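Local coordinates for protein aminodeoxyfutalosine deaminase (Deinococcus radiodurans, PDB 2IMR) that catalyses the zinc-dependent deamination of aminodeoxyfutalosine to futalosine, a step of menaquinone biosynthesis, and deaminates adenosine and several related nucleosides less efficiently, at residues Q110-F115 against S211-F216; I239-H244 against L283-Y288. All coordinates share one frame; numbering follows the deposited sequence.

Contact 1 of 2, residues Q110-F115 against S211-F216; sequences QALPYF and SPHTPF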
loop_
_atom_site.group_PDB
_atom_site.type_symbol
_atom_site.label_atom_id
_atom_site.label_comp_id
_atom_site.label_asym_id
_atom_site.label_seq_id
_atom_site.Cartn_x
_atom_site.Cartn_y
_atom_site.Cartn_z
ATOM N N GLN A 110 -14.633 8.053 11.996
ATOM C CA GLN A 110 -15.369 9.268 12.321
ATOM C C GLN A 110 -14.727 10.511 11.714
ATOM O O GLN A 110 -15.420 11.455 11.345
ATOM C CB GLN A 110 -15.471 9.434 13.843
ATOM C CG GLN A 110 -16.376 8.408 14.520
ATOM C CD GLN A 110 -16.570 8.681 16.002
ATOM O OE1 GLN A 110 -15.644 8.527 16.806
ATOM N NE2 GLN A 110 -17.779 9.096 16.372
ATOM N N ALA A 111 -13.403 10.503 11.608
ATOM C CA ALA A 111 -12.674 11.642 11.059
ATOM C C ALA A 111 -12.850 11.818 9.551
ATOM O O ALA A 111 -12.665 12.915 9.029
ATOM C CB ALA A 111 -11.197 11.505 11.387
ATOM N N LEU A 112 -13.206 10.742 8.856
ATOM C CA LEU A 112 -13.367 10.792 7.404
ATOM C C LEU A 112 -14.823 10.641 6.947
ATOM O O LEU A 112 -15.352 9.532 6.855
ATOM C CB LEU A 112 -12.492 9.708 6.765
ATOM C CG LEU A 112 -11.024 9.724 7.216
ATOM C CD1 LEU A 112 -10.224 8.682 6.438
ATOM C CD2 LEU A 112 -10.433 11.112 6.996
ATOM N N PRO A 113 -15.483 11.767 6.637
ATOM C CA PRO A 113 -16.877 11.812 6.190
ATOM C C PRO A 113 -17.268 10.843 5.078
ATOM O O PRO A 113 -18.311 10.192 5.166
ATOM C CB PRO A 113 -17.052 13.270 5.770
ATOM C CG PRO A 113 -16.177 13.986 6.742
ATOM C CD PRO A 113 -14.930 13.131 6.729
ATOM N N TYR A 114 -16.440 10.738 4.041
ATOM C CA TYR A 114 -16.766 9.858 2.926
ATOM C C TYR A 114 -16.818 8.375 3.272
ATOM O O TYR A 114 -17.388 7.583 2.518
ATOM C CB TYR A 114 -15.825 10.115 1.740
ATOM C CG TYR A 114 -14.355 10.015 2.045
ATOM C CD1 TYR A 114 -13.669 8.814 1.869
ATOM C CD2 TYR A 114 -13.638 11.130 2.489
ATOM C CE1 TYR A 114 -12.312 8.720 2.119
ATOM C CE2 TYR A 114 -12.273 11.047 2.748
ATOM C CZ TYR A 114 -11.617 9.836 2.558
ATOM O OH TYR A 114 -10.267 9.739 2.804
ATOM N N PHE A 115 -16.233 7.987 4.402
ATOM C CA PHE A 115 -16.304 6.591 4.813
ATOM C C PHE A 115 -17.733 6.350 5.292
ATOM O O PHE A 115 -18.304 5.282 5.081
ATOM C CB PHE A 115 -15.333 6.293 5.960
ATOM C CG PHE A 115 -14.015 5.730 5.512
ATOM C CD1 PHE A 115 -13.141 6.491 4.742
ATOM C CD2 PHE A 115 -13.644 4.439 5.866
ATOM C CE1 PHE A 115 -11.915 5.976 4.335
ATOM C CE2 PHE A 115 -12.417 3.911 5.461
ATOM C CZ PHE A 115 -11.551 4.685 4.695
ATOM N N SER A 211 3.216 6.466 10.327
ATOM C CA SER A 211 2.192 6.863 9.390
ATOM C C SER A 211 1.327 8.043 9.786
ATOM O O SER A 211 0.354 7.882 10.522
ATOM C CB SER A 211 1.272 5.683 9.074
ATOM O OG SER A 211 0.216 6.107 8.226
ATOM N N PRO A 212 1.694 9.252 9.331
ATOM C CA PRO A 212 0.897 10.443 9.638
ATOM C C PRO A 212 -0.380 10.131 8.841
ATOM O O PRO A 212 -0.307 9.908 7.631
ATOM C CB PRO A 212 1.703 11.576 9.001
ATOM C CG PRO A 212 3.124 11.055 9.025
ATOM C CD PRO A 212 2.943 9.610 8.632
ATOM N N HIS A 213 -1.528 10.105 9.513
ATOM C CA HIS A 213 -2.803 9.741 8.883
ATOM C C HIS A 213 -3.093 10.342 7.506
ATOM O O HIS A 213 -3.125 9.625 6.501
ATOM C CB HIS A 213 -3.956 10.055 9.847
ATOM C CG HIS A 213 -5.275 9.481 9.431
ATOM N ND1 HIS A 213 -6.448 10.203 9.482
ATOM C CD2 HIS A 213 -5.615 8.240 9.003
ATOM C CE1 HIS A 213 -7.455 9.433 9.108
ATOM N NE2 HIS A 213 -6.976 8.236 8.813
ATOM N N THR A 214 -3.334 11.648 7.465
ATOM C CA THR A 214 -3.619 12.342 6.213
ATOM C C THR A 214 -3.097 13.764 6.347
ATOM O O THR A 214 -2.679 14.177 7.429
ATOM C CB THR A 214 -5.132 12.446 5.926
ATOM O OG1 THR A 214 -5.731 13.341 6.872
ATOM C CG2 THR A 214 -5.811 11.065 6.018
ATOM N N PRO A 215 -3.127 14.537 5.250
ATOM C CA PRO A 215 -2.637 15.916 5.331
ATOM C C PRO A 215 -3.593 16.833 6.096
ATOM O O PRO A 215 -3.223 17.947 6.458
ATOM C CB PRO A 215 -2.517 16.339 3.863
ATOM C CG PRO A 215 -2.394 15.035 3.112
ATOM C CD PRO A 215 -3.364 14.146 3.849
ATOM N N PHE A 216 -4.820 16.372 6.338
ATOM C CA PHE A 216 -5.792 17.205 7.038
ATOM C C PHE A 216 -6.199 16.732 8.431
ATOM O O PHE A 216 -6.964 17.414 9.111
ATOM C CB PHE A 216 -7.036 17.413 6.165
ATOM C CG PHE A 216 -7.727 16.142 5.774
ATOM C CD1 PHE A 216 -8.754 15.624 6.558
ATOM C CD2 PHE A 216 -7.349 15.458 4.623
ATOM C CE1 PHE A 216 -9.397 14.440 6.198
ATOM C CE2 PHE A 216 -7.988 14.272 4.255
ATOM C CZ PHE A 216 -9.014 13.764 5.046
#

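Contact 2 of 2, residues I239-H244 against L283-Y288; sequences IHVAEH and LTPVRY. With ZN (zinc ion), chain B.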
loop_
_atom_site.group_PDB
_atom_site.type_symbol
_atom_site.label_atom_id
_atom_site.label_comp_id
_atom_site.label_asym_id
_atom_site.label_seq_id
_atom_site.Cartn_x
_atom_site.Cartn_y
_atom_site.Cartn_z
ATOM N N ILE A 239 1.735 7.960 4.059
ATOM C CA ILE A 239 0.737 9.001 4.300
ATOM C C ILE A 239 -0.402 8.801 3.292
ATOM O O ILE A 239 -0.143 8.612 2.103
ATOM C CB ILE A 239 1.331 10.425 4.060
ATOM C CG1 ILE A 239 2.621 10.606 4.861
ATOM C CG2 ILE A 239 0.309 11.498 4.454
ATOM C CD1 ILE A 239 3.361 11.896 4.541
ATOM N N HIS A 240 -1.649 8.810 3.763
ATOM C CA HIS A 240 -2.792 8.682 2.853
ATOM C C HIS A 240 -2.971 10.065 2.250
ATOM O O HIS A 240 -3.175 11.026 2.986
ATOM C CB HIS A 240 -4.082 8.331 3.596
ATOM C CG HIS A 240 -4.019 7.054 4.370
ATOM N ND1 HIS A 240 -3.638 7.005 5.693
ATOM C CD2 HIS A 240 -4.331 5.783 4.021
ATOM C CE1 HIS A 240 -3.722 5.760 6.128
ATOM N NE2 HIS A 240 -4.141 5.000 5.133
ATOM N N VAL A 241 -2.923 10.177 0.926
ATOM C CA VAL A 241 -3.052 11.493 0.308
ATOM C C VAL A 241 -3.993 11.542 -0.888
ATOM O O VAL A 241 -3.942 10.675 -1.762
ATOM C CB VAL A 241 -1.666 12.017 -0.141
ATOM C CG1 VAL A 241 -1.793 13.420 -0.732
ATOM C CG2 VAL A 241 -0.711 12.022 1.046
ATOM N N ALA A 242 -4.848 12.564 -0.905
ATOM C CA ALA A 242 -5.802 12.791 -1.993
ATOM C C ALA A 242 -6.660 11.575 -2.351
ATOM O O ALA A 242 -6.910 11.298 -3.532
ATOM C CB ALA A 242 -5.058 13.292 -3.237
ATOM N N GLU A 243 -7.136 10.873 -1.329
ATOM C CA GLU A 243 -7.953 9.686 -1.548
ATOM C C GLU A 243 -9.299 9.981 -2.200
ATOM O O GLU A 243 -9.635 9.371 -3.211
ATOM C CB GLU A 243 -8.175 8.937 -0.229
ATOM C CG GLU A 243 -9.051 7.691 -0.387
ATOM C CD GLU A 243 -9.216 6.916 0.898
ATOM O OE1 GLU A 243 -9.028 7.512 1.981
ATOM O OE2 GLU A 243 -9.555 5.714 0.832
ATOM N N HIS A 244 -10.056 10.921 -1.634
ATOM C CA HIS A 244 -11.378 11.278 -2.153
ATOM C C HIS A 244 -11.335 12.659 -2.820
ATOM O O HIS A 244 -10.578 13.531 -2.402
ATOM C CB HIS A 244 -12.387 11.265 -0.993
ATOM C CG HIS A 244 -13.820 11.233 -1.424
ATOM N ND1 HIS A 244 -14.550 12.373 -1.680
ATOM C CD2 HIS A 244 -14.658 10.192 -1.651
ATOM C CE1 HIS A 244 -15.775 12.036 -2.046
ATOM N NE2 HIS A 244 -15.865 10.720 -2.036
ATOM N N LEU A 283 -3.776 25.460 -4.760
ATOM C CA LEU A 283 -3.270 24.537 -3.752
ATOM C C LEU A 283 -3.866 23.138 -3.889
ATOM O O LEU A 283 -4.991 22.964 -4.359
ATOM C CB LEU A 283 -3.565 25.072 -2.347
ATOM C CG LEU A 283 -2.968 24.297 -1.166
ATOM C CD1 LEU A 283 -1.444 24.401 -1.187
ATOM C CD2 LEU A 283 -3.520 24.849 0.140
ATOM N N THR A 284 -3.082 22.145 -3.494
ATOM C CA THR A 284 -3.524 20.754 -3.508
ATOM C C THR A 284 -2.827 20.103 -2.324
ATOM O O THR A 284 -1.791 20.585 -1.855
ATOM C CB THR A 284 -3.081 19.981 -4.766
ATOM O OG1 THR A 284 -1.686 19.683 -4.663
ATOM C CG2 THR A 284 -3.354 20.788 -6.030
ATOM N N PRO A 285 -3.378 18.992 -1.821
ATOM C CA PRO A 285 -2.705 18.361 -0.686
ATOM C C PRO A 285 -1.259 17.979 -1.009
ATOM O O PRO A 285 -0.395 18.007 -0.134
ATOM C CB PRO A 285 -3.591 17.146 -0.385
ATOM C CG PRO A 285 -4.268 16.866 -1.713
ATOM C CD PRO A 285 -4.588 18.252 -2.210
ATOM N N VAL A 286 -0.991 17.623 -2.261
ATOM C CA VAL A 286 0.366 17.246 -2.643
ATOM C C VAL A 286 1.293 18.460 -2.641
ATOM O O VAL A 286 2.415 18.394 -2.128
ATOM C CB VAL A 286 0.384 16.576 -4.033
ATOM C CG1 VAL A 286 1.807 16.182 -4.404
ATOM C CG2 VAL A 286 -0.521 15.333 -4.014
ATOM N N ARG A 287 0.833 19.568 -3.210
ATOM C CA ARG A 287 1.652 20.776 -3.235
ATOM C C ARG A 287 1.898 21.213 -1.793
ATOM O O ARG A 287 2.995 21.633 -1.438
ATOM C CB ARG A 287 0.953 21.893 -4.006
ATOM C CG ARG A 287 1.824 23.124 -4.169
ATOM C CD ARG A 287 1.076 24.284 -4.799
ATOM N NE ARG A 287 1.827 25.521 -4.610
ATOM C CZ ARG A 287 1.278 26.721 -4.467
ATOM N NH1 ARG A 287 -0.040 26.863 -4.498
ATOM N NH2 ARG A 287 2.052 27.781 -4.268
ATOM N N TYR A 288 0.866 21.104 -0.966
ATOM C CA TYR A 288 0.979 21.447 0.446
ATOM C C TYR A 288 2.140 20.689 1.096
ATOM O O TYR A 288 3.011 21.290 1.721
ATOM C CB TYR A 288 -0.329 21.108 1.168
ATOM C CG TYR A 288 -0.186 20.949 2.664
ATOM C CD1 TYR A 288 0.254 22.006 3.460
ATOM C CD2 TYR A 288 -0.492 19.731 3.285
ATOM C CE1 TYR A 288 0.392 21.859 4.839
ATOM C CE2 TYR A 288 -0.359 19.572 4.659
ATOM C CZ TYR A 288 0.085 20.639 5.430
ATOM O OH TYR A 288 0.221 20.488 6.790
HETATM ZN ZN ZN B . -5.056 3.150 4.865
HETATM O O HOH W 1 -6.338 3.318 3.624
#

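Contact 1 of 2, residues Q110-F115 against S211-F216
Leu112 forks between two aromatic rings, its CD1 set against the imidazole of His213 and its CD2 against the phenyl ring of Phe216. The tighter branch is CD2, which lies 3.6 Å from CE1 of Phe216 and equally near CZ, so it meets the outer part of that ring at a slant. The other branch, CD1, stands 3.9 Å from CE1 of His213, again obliquely, the two side chains reaching for each other from opposite directions. With CG anti to its own carbonyl carbon (chi1 -52°), the leucine sends both methyls across the gap although its CB is not aimed there. Within 211-216, Thr214 sits between the two rings: its CG2 lies over one face of the imidazole, 3.6 Å above the plane, while its OG1 rests above the centre of the phenyl ring. The same OG1 accepts a hydrogen bond from the backbone N of Phe216, 3.2 Å away, closing an ST turn. ND1 of His213 is engaged by Thr217 OG1, so the leucine touches a ring whose rotation is already constrained. Cutting Leu112 back to an alanine removes both methyls, and the consequence is likely to be a gap beside the two rings, with imidazole and phenyl each losing an apolar neighbour. No hydrogen bond crosses between 110-115 and 211-216; a predicted substrate-binding histidine is thus steadied on this side by apolar contact, while its ND1 is held by a hydroxyl from beyond the two segments.

Contact 2 of 2, residues I239-H244 against L283-Y288
Strand 238-241 ends in a turn that brings the backbone of Ala242 up to the first turn of helix 285-292, the CA atoms of Ala242 and Pro285 lying 6.5 Å apart. Three aliphatic contacts fill the interval. CG1 of Val241 reaches CG2 of Val286 at 4.0 Å, the two valines crossing at about a right angle, and also meets CB of Pro285. That methyl is anti to the backbone N of Val241 (chi1 -178°), which carries it out to the helix. Beside it, CB of Ala242 rests 4.0 Å from CG of Pro285. The helix start is itself secured, since Thr284 at the N-cap accepts a nearly straight bond from Arg287 N to its OG1, 2.9 Å long at 171°. On the other side of the strand, NE2 of His240 binds the zinc ion at 2.1 Å; His99 and His101 are further ligands, and a water completes the group. Glu243, by similarity the proton donor, comes three residues after His240. A strand with metal ligand and aliphatic residue on opposite sides, one serving the site and the other the surrounding helices, is the arrangement of the amidohydrolase TIM barrel.

How the contacts relate
Both contacts lie where neighbouring barrel strands end, next to the zinc site. They come in series along the chain, contact 1 closing before contact 2 opens, and their centres are 11 Å apart within the amidohydrolase barrel. Helices 106-111 and 113-116 bring segment 110-115 to contact 1, and helix 285-292 brings its N-terminal end to contact 2; strands 206-212 and 238-241 supply the other segments. Where these strands end, His213 O accepts a probable hydrogen bond from His240 ND1, 2.8 Å away. A second probable hydrogen bond joins Tyr114 OH and Glu243 OE1, 2.7 Å apart. One bond thus links a predicted substrate-binding residue to a zinc ligand, the other links Tyr114 to the probable proton donor.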